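PDB 3QGM: p-nitrophenyl phosphatase (Pho2), which probably acts as a metal-dependent phosphatase of the haloacid dehalogenase (HAD) superfamily, with calcium bound at its metal site in this crystal. Local coordinates for residues I44-N49 against E190-E195; D212-D217 against E239-M244; Q243-E246 against L250-D253. One frame throughout, in Å; residues are numbered along the deposited sequence.

Interaction 1 (I44-N49 against E190-E195); sequences IFVSNN and EVIMRE
Val-46, on strand 42-47, meets Ile-192, in the first turn of helix 190-200, and this methyl-to-methyl contact is one of those by which the helix lies against the parallel sheet of the HAD core. The closest atoms are Val-46 CG1 and Ile-192 CD1, 3.6 Å apart, and CG1 of Ile-192 sits only slightly farther from the same valine methyl. The two side chains run past each other in opposite directions, so they lie alongside rather than meeting head on. Both are turned to do this: CG1 of Val-46 (chi1 173°) and CG1 of Ile-192 (chi1 -167°) each lie anti to their own backbone N, and the isoleucine then runs out nearly extended, carrying CD1 across to the strand. The same CD1 also comes within 4.1 Å of the backbone O of Ser-47. No hydrogen bond links the two segments; what they bury together is mainly hydrocarbon.

Farther out, Leu-74 of the neighbouring strand 73-75 touches both Ile-44 and Ile-192, and Ala-196, one turn on from Ile-192, packs on Ile-44 and Val-46. Met-193, a selenomethionine, packs on Ala-220 and Ile-224 of helix 214-224. Beyond Val-46 the strand runs out toward the metal site, and the CB of Ser-47 points away from helix 190-200, its side chain about 8 Å from the calcium. There Ser-47 OG closes an ST turn, accepting a nearly straight hydrogen bond (165°) from the backbone N of Asn-49 at 3.0 Å.

Interaction 2 (D212-D217 against E239-M244); sequences DQIDVD and ENLDQM. With CA (calcium ion), chain E.
Leu-241 and Met-244, one turn apart on helix 241-248, both touch Ile-214, the first residue of helix 214-224, in the C-terminal part of the HAD core. Just before them, Asn-240 is bonded to the preceding loop: its OD1 accepts from Thr-237 N, its ND2 gives to Val-235 O, and its backbone O receives Met-244 N. Leu-241 follows, with CD1 at the edge of the contact, 4.5 Å from Ile-214 CD1; it also packs on Leu-230 of strand 227-231. At Met-244, a selenomethionine, the fit is closer: CB lies 4.2 Å from Ile-214 CG1, while the rest of the chain turns off, taking the selenium away from Ile-214. Ile-245 and His-248, farther along the helix, also touch Ile-214.

The residues just before Ile-214 lead to the metal site. Asp-212 OD1 binds the calcium ion at 2.3 Å, in company with three waters, Asp-14 OD2 and Asp-16 O, and Asp-212 OD2 takes a hydrogen bond from one of those waters. Asp-217 stands in the second shell. Its OD2 accepts from Gln-213 N at 3.0 Å through the anti lone pair and from another calcium-bound water at 2.8 Å, which in turn meets Gln-213 NE2; OD1 forms a salt bridge with Lys-187. The contact with helix 241-248 is thus purely apolar and separate from the polar network round the metal, even though Ile-214 lies in sequence between the calcium ligand Asp-212 and second-shell Asp-217.

Interaction 3 (Q243-E246 against L250-D253); sequences QMIE and LKPD
After helix 241-248 the chain turns off to the side and runs on extended, with the CA of Leu-250 5.5 Å from that of Ile-245. This is the link from the helix to strand 254-256, the outermost strand, within this chain, of the parallel sheet in the HAD core, and Ile-245 supplies the helix side of every contact between the two segments. Its CA approaches Leu-250 O at 3.6 Å in a CA-H...O contact, with an angle of 144° at the hydrogen. Both branches of the side chain gather round that oxygen as well, CG1 and CG2 each 3.7 Å from Leu-250 O, so that the oxygen rests over the hollow between CA, CG1 and CG2.

Beyond the oxygen the branches part. CG2, which lies anti to the backbone N, meets Lys-251 CG at 3.8 Å; the two side chains cross obliquely, and the lysine bends at chi3 and again at chi4, carrying NZ away from the helix. CG1 is the branch nearer the ring of Pro-252.

Leu-250 and Pro-252 both pack on Ile-214 of helix 214-224, Leu-250 touching Ala-219 and Pro-252 touching Val-218. Pro-252 rests on Thr-228 and Leu-230 of strand 227-231 too, and Asp-253 OD2 accepts from Thr-228 N. The loosest of the cross-segment contacts is at the proline, where its CD stands 4.5 Å from Ile-245 CG1.

How the interactions relate
Interaction 1 is buried, its centre about 6 Å from the centre of the chain, whereas the centres of interactions 2 and 3 are about 17 and 20 Å from it and both contacts are partly buried. These last two share Gln-243 and Met-244 on helix 241-248 and join at Ile-214, whose CG2 is 3.6 Å from Leu-250 CB and whose CD1 is 4.1 Å from Ile-245 CG1. Interaction 1 touches neither, but helix 214-224 is touched both by helix 190-200 and by the 250-253 connection. Across its two segments each contact lacks hydrogen bonds; interaction 2 alone includes a calcium ligand, and interaction 3 alone centres on a backbone carbonyl.

Interaction 1 (I44-N49 against E190-E195)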
ATOM      1  N   ILE A  44       9.620 -32.290   2.377  1.00 33.34           N
ATOM      2  CA  ILE A  44       8.396 -31.558   2.223  1.00 32.28           C
ATOM      3  C   ILE A  44       8.719 -30.305   1.425  1.00 31.66           C
ATOM      4  O   ILE A  44       9.675 -29.567   1.729  1.00 31.16           O
ATOM      5  CB  ILE A  44       7.701 -31.257   3.544  1.00 32.71           C
ATOM      6  CG1 ILE A  44       6.359 -30.543   3.292  1.00 33.95           C
ATOM      7  CG2 ILE A  44       8.555 -30.406   4.447  1.00 32.09           C
ATOM      8  CD1 ILE A  44       5.348 -30.680   4.466  1.00 37.17           C
ATOM      9  N   PHE A  45       7.941 -30.098   0.376  1.00 31.09           N
ATOM     10  CA  PHE A  45       8.105 -28.944  -0.505  1.00 31.35           C
ATOM     11  C   PHE A  45       7.260 -27.792   0.061  1.00 30.78           C
ATOM     12  O   PHE A  45       6.079 -27.981   0.378  1.00 31.87           O
ATOM     13  CB  PHE A  45       7.670 -29.304  -1.916  1.00 30.89           C
ATOM     14  CG  PHE A  45       8.484 -30.398  -2.541  1.00 33.01           C
ATOM     15  CD1 PHE A  45       8.009 -31.702  -2.569  1.00 37.05           C
ATOM     16  CD2 PHE A  45       9.732 -30.133  -3.112  1.00 35.98           C
ATOM     17  CE1 PHE A  45       8.774 -32.739  -3.123  1.00 36.72           C
ATOM     18  CE2 PHE A  45      10.496 -31.159  -3.676  1.00 37.58           C
ATOM     19  CZ  PHE A  45      10.012 -32.464  -3.682  1.00 36.97           C
ATOM     20  N   VAL A  46       7.858 -26.623   0.259  1.00 30.41           N
ATOM     21  CA  VAL A  46       7.139 -25.528   0.925  1.00 29.84           C
ATOM     22  C   VAL A  46       7.178 -24.309   0.028  1.00 30.12           C
ATOM     23  O   VAL A  46       8.248 -23.910  -0.400  1.00 31.11           O
ATOM     24  CB  VAL A  46       7.700 -25.213   2.329  1.00 30.60           C
ATOM     25  CG1 VAL A  46       7.041 -23.957   2.926  1.00 32.74           C
ATOM     26  CG2 VAL A  46       7.476 -26.381   3.313  1.00 31.14           C
ATOM     27  N   SER A  47       6.017 -23.725  -0.272  1.00 29.11           N
ATOM     28  CA  SER A  47       5.948 -22.586  -1.174  1.00 28.51           C
ATOM     29  C   SER A  47       5.026 -21.523  -0.640  1.00 27.53           C
ATOM     30  O   SER A  47       4.007 -21.830  -0.060  1.00 24.87           O
ATOM     31  CB  SER A  47       5.385 -23.012  -2.528  1.00 28.98           C
ATOM     32  OG  SER A  47       5.068 -21.887  -3.301  1.00 30.64           O
ATOM     33  N   ASN A  48       5.419 -20.257  -0.861  1.00 26.57           N
ATOM     34  CA  ASN A  48       4.628 -19.130  -0.445  1.00 26.69           C
ATOM     35  C   ASN A  48       3.577 -18.766  -1.447  1.00 26.01           C
ATOM     36  O   ASN A  48       2.905 -17.764  -1.261  1.00 26.70           O
ATOM     37  CB  ASN A  48       5.527 -17.915  -0.220  1.00 27.88           C
ATOM     38  CG  ASN A  48       6.110 -17.882   1.174  1.00 26.57           C
ATOM     39  OD1 ASN A  48       5.934 -18.814   1.946  1.00 23.85           O
ATOM     40  ND2 ASN A  48       6.758 -16.752   1.523  1.00 24.52           N
ATOM     41  N   ASN A  49       3.453 -19.544  -2.518  1.00 26.16           N
ATOM     42  CA  ASN A  49       2.446 -19.288  -3.556  1.00 26.37           C
ATOM     43  C   ASN A  49       1.130 -18.906  -2.928  1.00 25.29           C
ATOM     44  O   ASN A  49       0.555 -19.656  -2.114  1.00 24.56           O
ATOM     45  CB  ASN A  49       2.231 -20.519  -4.467  1.00 26.54           C
ATOM     46  CG  ASN A  49       1.478 -20.176  -5.740  1.00 30.21           C
ATOM     47  OD1 ASN A  49       0.356 -19.721  -5.689  1.00 32.37           O
ATOM     48  ND2 ASN A  49       2.103 -20.397  -6.889  1.00 32.54           N
ATOM     49  N   GLU A 190       7.135 -18.570  11.228  1.00 33.19           N
ATOM     50  CA  GLU A 190       7.259 -19.883  11.876  1.00 34.43           C
ATOM     51  C   GLU A 190       5.997 -20.682  11.698  1.00 33.34           C
ATOM     52  O   GLU A 190       6.004 -21.902  11.827  1.00 32.74           O
ATOM     53  CB  GLU A 190       7.526 -19.740  13.395  1.00 35.39           C
ATOM     54  CG  GLU A 190       8.899 -19.217  13.701  1.00 39.91           C
ATOM     55  CD  GLU A 190       8.907 -17.758  14.157  1.00 46.56           C
ATOM     56  OE1 GLU A 190       8.201 -16.915  13.523  1.00 49.42           O
ATOM     57  OE2 GLU A 190       9.638 -17.456  15.143  1.00 48.56           O
ATOM     58  N   VAL A 191       4.897 -20.001  11.407  1.00 32.69           N
ATOM     59  CA  VAL A 191       3.643 -20.702  11.185  1.00 31.93           C
ATOM     60  C   VAL A 191       3.768 -21.811  10.106  1.00 30.47           C
ATOM     61  O   VAL A 191       3.526 -22.977  10.416  1.00 29.26           O
ATOM     62  CB  VAL A 191       2.483 -19.706  10.913  1.00 31.50           C
ATOM     63  CG1 VAL A 191       1.233 -20.457  10.691  1.00 34.03           C
ATOM     64  CG2 VAL A 191       2.322 -18.743  12.122  1.00 35.20           C
ATOM     65  N   ILE A 192       4.132 -21.487   8.853  1.00 28.62           N
ATOM     66  CA  ILE A 192       4.237 -22.549   7.826  1.00 27.29           C
ATOM     67  C   ILE A 192       5.369 -23.557   8.163  1.00 28.00           C
ATOM     68  O   ILE A 192       5.205 -24.795   7.981  1.00 27.54           O
ATOM     69  CB  ILE A 192       4.358 -21.976   6.402  1.00 27.44           C
ATOM     70  CG1 ILE A 192       4.138 -23.071   5.354  1.00 25.38           C
ATOM     71  CG2 ILE A 192       5.688 -21.265   6.220  1.00 23.00           C
ATOM     72  CD1 ILE A 192       3.877 -22.522   3.967  1.00 20.78           C
HETATM   73  N   MSE A 193       6.430 -23.054   8.769  1.00 27.71           N
HETATM   74  CA  MSE A 193       7.580 -23.869   9.117  1.00 30.69           C
HETATM   75  C   MSE A 193       7.297 -24.947  10.208  1.00 32.78           C
HETATM   76  O   MSE A 193       7.721 -26.108  10.075  1.00 33.68           O
HETATM   77  CB  MSE A 193       8.763 -22.948   9.493  1.00 30.34           C
HETATM   78  CG  MSE A 193       9.183 -22.062   8.294  1.00 26.58           C
HETATM   79 SE   MSE A 193       9.604 -22.997   6.601  0.60 25.94          SE
HETATM   80  CE  MSE A 193      11.345 -23.796   7.018  1.00 24.22           C
ATOM     81  N   ARG A 194       6.561 -24.572  11.253  1.00 34.91           N
ATOM     82  CA  ARG A 194       6.185 -25.506  12.285  1.00 36.35           C
ATOM     83  C   ARG A 194       5.166 -26.497  11.729  1.00 35.94           C
ATOM     84  O   ARG A 194       5.162 -27.665  12.130  1.00 34.59           O
ATOM     85  CB  ARG A 194       5.698 -24.783  13.556  1.00 38.10           C
ATOM     86  CG  ARG A 194       6.848 -23.940  14.151  1.00 41.65           C
ATOM     87  CD  ARG A 194       6.675 -23.442  15.609  1.00 47.94           C
ATOM     88  NE  ARG A 194       7.795 -22.552  15.978  1.00 49.71           N
ATOM     89  CZ  ARG A 194       9.052 -22.953  16.212  1.00 54.02           C
ATOM     90  NH1 ARG A 194       9.986 -22.046  16.497  1.00 54.63           N
ATOM     91  NH2 ARG A 194       9.397 -24.256  16.169  1.00 55.20           N
ATOM     92  N   GLU A 195       4.350 -26.073  10.761  1.00 34.64           N
ATOM     93  CA  GLU A 195       3.443 -27.034  10.143  1.00 34.36           C
ATOM     94  C   GLU A 195       4.251 -28.083   9.383  1.00 33.64           C
ATOM     95  O   GLU A 195       3.898 -29.268   9.410  1.00 32.97           O
ATOM     96  CB  GLU A 195       2.397 -26.388   9.235  1.00 34.24           C
ATOM     97  CG  GLU A 195       1.471 -27.385   8.510  1.00 36.09           C
ATOM     98  CD  GLU A 195       0.502 -28.132   9.442  1.00 41.30           C
ATOM     99  OE1 GLU A 195       0.476 -27.843  10.658  1.00 43.80           O
ATOM    100  OE2 GLU A 195      -0.240 -29.007   8.954  1.00 41.73           O
TER

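Interaction 2 (D212-D217 against E239-M244)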
ATOM      1  N   ASP A 212      16.409 -20.551  -2.268  1.00 27.46           N
ATOM      2  CA  ASP A 212      17.164 -19.669  -3.146  1.00 28.58           C
ATOM      3  C   ASP A 212      17.197 -18.244  -2.662  1.00 28.80           C
ATOM      4  O   ASP A 212      17.855 -17.454  -3.285  1.00 30.61           O
ATOM      5  CB  ASP A 212      16.648 -19.726  -4.606  1.00 28.70           C
ATOM      6  CG  ASP A 212      15.282 -19.064  -4.790  1.00 29.59           C
ATOM      7  OD1 ASP A 212      14.453 -19.089  -3.863  1.00 26.33           O
ATOM      8  OD2 ASP A 212      15.031 -18.548  -5.895  1.00 32.95           O
ATOM      9  N   GLN A 213      16.497 -17.932  -1.562  1.00 29.76           N
ATOM     10  CA  GLN A 213      16.434 -16.574  -0.985  1.00 30.28           C
ATOM     11  C   GLN A 213      16.856 -16.525   0.487  1.00 31.33           C
ATOM     12  O   GLN A 213      16.275 -17.189   1.372  1.00 30.53           O
ATOM     13  CB  GLN A 213      15.020 -16.008  -1.115  1.00 30.09           C
ATOM     14  CG  GLN A 213      14.586 -15.773  -2.543  1.00 29.99           C
ATOM     15  CD  GLN A 213      13.247 -15.041  -2.630  1.00 31.50           C
ATOM     16  OE1 GLN A 213      13.199 -13.872  -2.967  1.00 33.13           O
ATOM     17  NE2 GLN A 213      12.169 -15.744  -2.368  1.00 27.69           N
ATOM     18  N   ILE A 214      17.848 -15.683   0.763  1.00 32.26           N
ATOM     19  CA  ILE A 214      18.375 -15.530   2.124  1.00 32.76           C
ATOM     20  C   ILE A 214      17.329 -14.984   3.049  1.00 33.04           C
ATOM     21  O   ILE A 214      17.090 -15.522   4.131  1.00 34.64           O
ATOM     22  CB  ILE A 214      19.534 -14.606   2.134  1.00 33.82           C
ATOM     23  CG1 ILE A 214      20.613 -15.161   1.201  1.00 36.03           C
ATOM     24  CG2 ILE A 214      20.025 -14.331   3.641  1.00 32.93           C
ATOM     25  CD1 ILE A 214      21.848 -15.641   1.852  1.00 36.18           C
ATOM     26  N   ASP A 215      16.659 -13.931   2.612  1.00 34.74           N
ATOM     27  CA  ASP A 215      15.614 -13.285   3.416  1.00 34.44           C
ATOM     28  C   ASP A 215      14.307 -14.035   3.493  1.00 33.58           C
ATOM     29  O   ASP A 215      13.429 -13.633   4.216  1.00 33.80           O
ATOM     30  CB  ASP A 215      15.302 -11.896   2.865  1.00 35.83           C
ATOM     31  CG  ASP A 215      14.742 -11.933   1.469  1.00 34.52           C
ATOM     32  OD1 ASP A 215      13.860 -11.122   1.189  1.00 35.07           O
ATOM     33  OD2 ASP A 215      15.206 -12.742   0.654  1.00 38.26           O
ATOM     34  N   VAL A 216      14.154 -15.111   2.733  1.00 32.26           N
ATOM     35  CA  VAL A 216      12.957 -15.911   2.849  1.00 30.24           C
ATOM     36  C   VAL A 216      13.315 -17.271   3.449  1.00 30.18           C
ATOM     37  O   VAL A 216      12.879 -17.639   4.551  1.00 29.04           O
ATOM     38  CB  VAL A 216      12.288 -16.023   1.458  1.00 30.25           C
ATOM     39  CG1 VAL A 216      11.114 -16.979   1.475  1.00 25.77           C
ATOM     40  CG2 VAL A 216      11.856 -14.568   0.971  1.00 29.28           C
ATOM     41  N   ASP A 217      14.121 -18.004   2.709  1.00 29.42           N
ATOM     42  CA  ASP A 217      14.392 -19.398   3.034  1.00 30.01           C
ATOM     43  C   ASP A 217      15.388 -19.538   4.182  1.00 30.26           C
ATOM     44  O   ASP A 217      15.153 -20.315   5.099  1.00 30.04           O
ATOM     45  CB  ASP A 217      14.898 -20.100   1.793  1.00 28.84           C
ATOM     46  CG  ASP A 217      13.896 -19.989   0.669  1.00 30.21           C
ATOM     47  OD1 ASP A 217      12.821 -20.593   0.868  1.00 26.02           O
ATOM     48  OD2 ASP A 217      14.145 -19.227  -0.320  1.00 26.57           O
ATOM     49  N   GLU A 239      27.340 -14.199  -8.193  1.00 48.76           N
ATOM     50  CA  GLU A 239      27.686 -12.763  -8.315  1.00 49.56           C
ATOM     51  C   GLU A 239      26.983 -11.863  -7.305  1.00 48.67           C
ATOM     52  O   GLU A 239      27.476 -10.760  -7.041  1.00 48.31           O
ATOM     53  CB  GLU A 239      27.317 -12.214  -9.694  1.00 49.86           C
ATOM     54  CG  GLU A 239      27.759 -13.065 -10.866  1.00 53.05           C
ATOM     55  CD  GLU A 239      26.736 -14.123 -11.200  1.00 56.11           C
ATOM     56  OE1 GLU A 239      25.712 -13.737 -11.832  1.00 61.13           O
ATOM     57  OE2 GLU A 239      26.930 -15.300 -10.793  1.00 53.53           O
ATOM     58  N   ASN A 240      25.818 -12.269  -6.789  1.00 46.72           N
ATOM     59  CA  ASN A 240      25.148 -11.416  -5.808  1.00 46.22           C
ATOM     60  C   ASN A 240      25.145 -11.948  -4.359  1.00 45.84           C
ATOM     61  O   ASN A 240      24.618 -11.276  -3.449  1.00 46.80           O
ATOM     62  CB  ASN A 240      23.743 -10.993  -6.286  1.00 45.17           C
ATOM     63  CG  ASN A 240      22.677 -12.074  -6.080  1.00 45.07           C
ATOM     64  OD1 ASN A 240      22.938 -13.151  -5.529  1.00 42.53           O
ATOM     65  ND2 ASN A 240      21.462 -11.785  -6.542  1.00 42.42           N
ATOM     66  N   LEU A 241      25.748 -13.111  -4.143  1.00 45.36           N
ATOM     67  CA  LEU A 241      25.694 -13.786  -2.836  1.00 45.18           C
ATOM     68  C   LEU A 241      26.192 -12.874  -1.704  1.00 45.62           C
ATOM     69  O   LEU A 241      25.488 -12.660  -0.699  1.00 44.88           O
ATOM     70  CB  LEU A 241      26.492 -15.099  -2.879  1.00 45.03           C
ATOM     71  CG  LEU A 241      26.670 -15.820  -1.540  1.00 45.41           C
ATOM     72  CD1 LEU A 241      25.314 -16.172  -0.902  1.00 42.33           C
ATOM     73  CD2 LEU A 241      27.561 -17.053  -1.701  1.00 45.04           C
ATOM     74  N   ASP A 242      27.380 -12.301  -1.876  1.00 46.46           N
ATOM     75  CA  ASP A 242      27.953 -11.402  -0.832  1.00 47.42           C
ATOM     76  C   ASP A 242      27.007 -10.251  -0.547  1.00 46.02           C
ATOM     77  O   ASP A 242      26.749  -9.895   0.601  1.00 46.13           O
ATOM     78  CB  ASP A 242      29.312 -10.847  -1.259  1.00 48.89           C
ATOM     79  CG  ASP A 242      30.341 -11.933  -1.507  1.00 52.35           C
ATOM     80  OD1 ASP A 242      30.571 -12.774  -0.607  1.00 55.41           O
ATOM     81  OD2 ASP A 242      30.949 -11.922  -2.605  1.00 58.51           O
ATOM     82  N   GLN A 243      26.439  -9.728  -1.616  1.00 44.97           N
ATOM     83  CA  GLN A 243      25.543  -8.591  -1.536  0.60 44.97           C
ATOM     84  C   GLN A 243      24.260  -8.961  -0.771  1.00 44.63           C
ATOM     85  O   GLN A 243      23.770  -8.187   0.059  1.00 43.75           O
ATOM     86  CB  GLN A 243      25.185  -8.151  -2.948  0.60 45.11           C
ATOM     87  CG  GLN A 243      26.360  -7.748  -3.872  0.60 46.29           C
ATOM     88  CD  GLN A 243      27.622  -8.642  -3.852  0.60 47.76           C
ATOM     89  OE1 GLN A 243      27.558  -9.850  -4.092  0.60 44.36           O
ATOM     90  NE2 GLN A 243      28.792  -8.015  -3.623  0.60 48.56           N
HETATM   91  N   MSE A 244      23.728 -10.154  -1.044  1.00 44.10           N
HETATM   92  CA  MSE A 244      22.537 -10.630  -0.366  1.00 44.19           C
HETATM   93  C   MSE A 244      22.793 -10.914   1.123  1.00 45.08           C
HETATM   94  O   MSE A 244      21.969 -10.579   1.990  1.00 44.49           O
HETATM   95  CB  MSE A 244      22.043 -11.891  -1.063  1.00 44.20           C
HETATM   96  CG  MSE A 244      21.436 -11.650  -2.458  1.00 45.60           C
HETATM   97 SE   MSE A 244      19.996 -10.312  -2.459  0.60 50.60          SE
HETATM   98  CE  MSE A 244      19.486 -10.477  -4.343  1.00 49.26           C
TER
HETATM   99 CA    CA E 503      12.236 -19.577  -3.945  1.00 26.99          CA
HETATM  100  O   HOH W   1      12.517 -17.859  -5.656  1.00 26.34           O
HETATM  101  O   HOH W   2      12.078 -18.593  -2.058  1.00 23.98           O
HETATM  102  O   HOH W   3      10.001 -18.924  -4.236  1.00 23.87           O

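Interaction 3 (Q243-E246 against L250-D253)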
ATOM      1  N   GLN A 243      26.439  -9.728  -1.616  1.00 44.97           N
ATOM      2  CA  GLN A 243      25.543  -8.591  -1.536  0.60 44.97           C
ATOM      3  C   GLN A 243      24.260  -8.961  -0.771  1.00 44.63           C
ATOM      4  O   GLN A 243      23.770  -8.187   0.059  1.00 43.75           O
ATOM      5  CB  GLN A 243      25.185  -8.151  -2.948  0.60 45.11           C
ATOM      6  CG  GLN A 243      26.360  -7.748  -3.872  0.60 46.29           C
ATOM      7  CD  GLN A 243      27.622  -8.642  -3.852  0.60 47.76           C
ATOM      8  OE1 GLN A 243      27.558  -9.850  -4.092  0.60 44.36           O
ATOM      9  NE2 GLN A 243      28.792  -8.015  -3.623  0.60 48.56           N
HETATM   10  N   MSE A 244      23.728 -10.154  -1.044  1.00 44.10           N
HETATM   11  CA  MSE A 244      22.537 -10.630  -0.366  1.00 44.19           C
HETATM   12  C   MSE A 244      22.793 -10.914   1.123  1.00 45.08           C
HETATM   13  O   MSE A 244      21.969 -10.579   1.990  1.00 44.49           O
HETATM   14  CB  MSE A 244      22.043 -11.891  -1.063  1.00 44.20           C
HETATM   15  CG  MSE A 244      21.436 -11.650  -2.458  1.00 45.60           C
HETATM   16 SE   MSE A 244      19.996 -10.312  -2.459  0.60 50.60          SE
HETATM   17  CE  MSE A 244      19.486 -10.477  -4.343  1.00 49.26           C
ATOM     18  N   ILE A 245      23.938 -11.532   1.423  1.00 46.63           N
ATOM     19  CA  ILE A 245      24.352 -11.745   2.818  1.00 47.61           C
ATOM     20  C   ILE A 245      24.371 -10.383   3.577  1.00 48.94           C
ATOM     21  O   ILE A 245      23.771 -10.250   4.657  1.00 48.08           O
ATOM     22  CB  ILE A 245      25.722 -12.507   2.895  1.00 48.57           C
ATOM     23  CG1 ILE A 245      25.513 -13.981   2.515  1.00 46.97           C
ATOM     24  CG2 ILE A 245      26.366 -12.370   4.293  1.00 48.54           C
ATOM     25  CD1 ILE A 245      26.769 -14.738   2.126  1.00 45.66           C
ATOM     26  N   GLU A 246      24.997  -9.375   2.975  1.00 50.65           N
ATOM     27  CA  GLU A 246      25.094  -8.032   3.602  1.00 52.70           C
ATOM     28  C   GLU A 246      23.711  -7.409   3.693  1.00 52.08           C
ATOM     29  O   GLU A 246      23.302  -6.961   4.750  1.00 53.45           O
ATOM     30  CB  GLU A 246      26.017  -7.082   2.812  1.00 53.67           C
ATOM     31  CG  GLU A 246      27.422  -6.891   3.372  1.00 57.39           C
ATOM     32  CD  GLU A 246      27.473  -6.030   4.657  1.00 60.98           C
ATOM     33  OE1 GLU A 246      28.502  -6.114   5.368  1.00 62.74           O
ATOM     34  OE2 GLU A 246      26.499  -5.285   4.964  1.00 61.81           O
ATOM     35  N   LEU A 250      22.000 -12.089   7.189  1.00 45.47           N
ATOM     36  CA  LEU A 250      21.935 -13.522   7.471  1.00 44.35           C
ATOM     37  C   LEU A 250      22.928 -14.288   6.579  1.00 44.02           C
ATOM     38  O   LEU A 250      23.208 -13.896   5.439  1.00 42.76           O
ATOM     39  CB  LEU A 250      20.534 -14.053   7.184  1.00 44.02           C
ATOM     40  CG  LEU A 250      19.373 -13.548   8.021  1.00 43.34           C
ATOM     41  CD1 LEU A 250      18.127 -14.174   7.503  1.00 42.95           C
ATOM     42  CD2 LEU A 250      19.558 -13.880   9.498  1.00 43.91           C
ATOM     43  N   LYS A 251      23.456 -15.380   7.124  1.00 43.66           N
ATOM     44  CA  LYS A 251      24.311 -16.298   6.391  1.00 43.82           C
ATOM     45  C   LYS A 251      23.688 -17.666   6.457  1.00 42.51           C
ATOM     46  O   LYS A 251      23.257 -18.087   7.543  1.00 42.67           O
ATOM     47  CB  LYS A 251      25.695 -16.421   7.038  1.00 44.92           C
ATOM     48  CG  LYS A 251      26.671 -15.308   6.727  1.00 48.54           C
ATOM     49  CD  LYS A 251      28.121 -15.814   6.785  1.00 51.46           C
ATOM     50  CE  LYS A 251      28.421 -16.594   8.061  1.00 54.17           C
ATOM     51  NZ  LYS A 251      29.069 -17.914   7.750  1.00 55.08           N
ATOM     52  N   PRO A 252      23.690 -18.388   5.322  1.00 41.09           N
ATOM     53  CA  PRO A 252      23.299 -19.793   5.346  1.00 40.24           C
ATOM     54  C   PRO A 252      24.416 -20.649   5.964  1.00 40.09           C
ATOM     55  O   PRO A 252      25.542 -20.230   5.975  1.00 39.36           O
ATOM     56  CB  PRO A 252      23.115 -20.134   3.855  1.00 40.26           C
ATOM     57  CG  PRO A 252      24.116 -19.251   3.144  1.00 40.46           C
ATOM     58  CD  PRO A 252      24.216 -17.976   4.003  1.00 41.35           C
ATOM     59  N   ASP A 253      24.081 -21.813   6.502  1.00 39.06           N
ATOM     60  CA  ASP A 253      25.089 -22.773   6.939  1.00 39.33           C
ATOM     61  C   ASP A 253      25.904 -23.356   5.763  1.00 39.08           C
ATOM     62  O   ASP A 253      27.097 -23.638   5.919  1.00 38.74           O
ATOM     63  CB  ASP A 253      24.435 -23.884   7.754  1.00 39.30           C
ATOM     64  CG  ASP A 253      23.770 -23.356   9.006  1.00 40.66           C
ATOM     65  OD1 ASP A 253      24.413 -22.574   9.734  1.00 48.68           O
ATOM     66  OD2 ASP A 253      22.606 -23.670   9.262  1.00 41.07           O
TER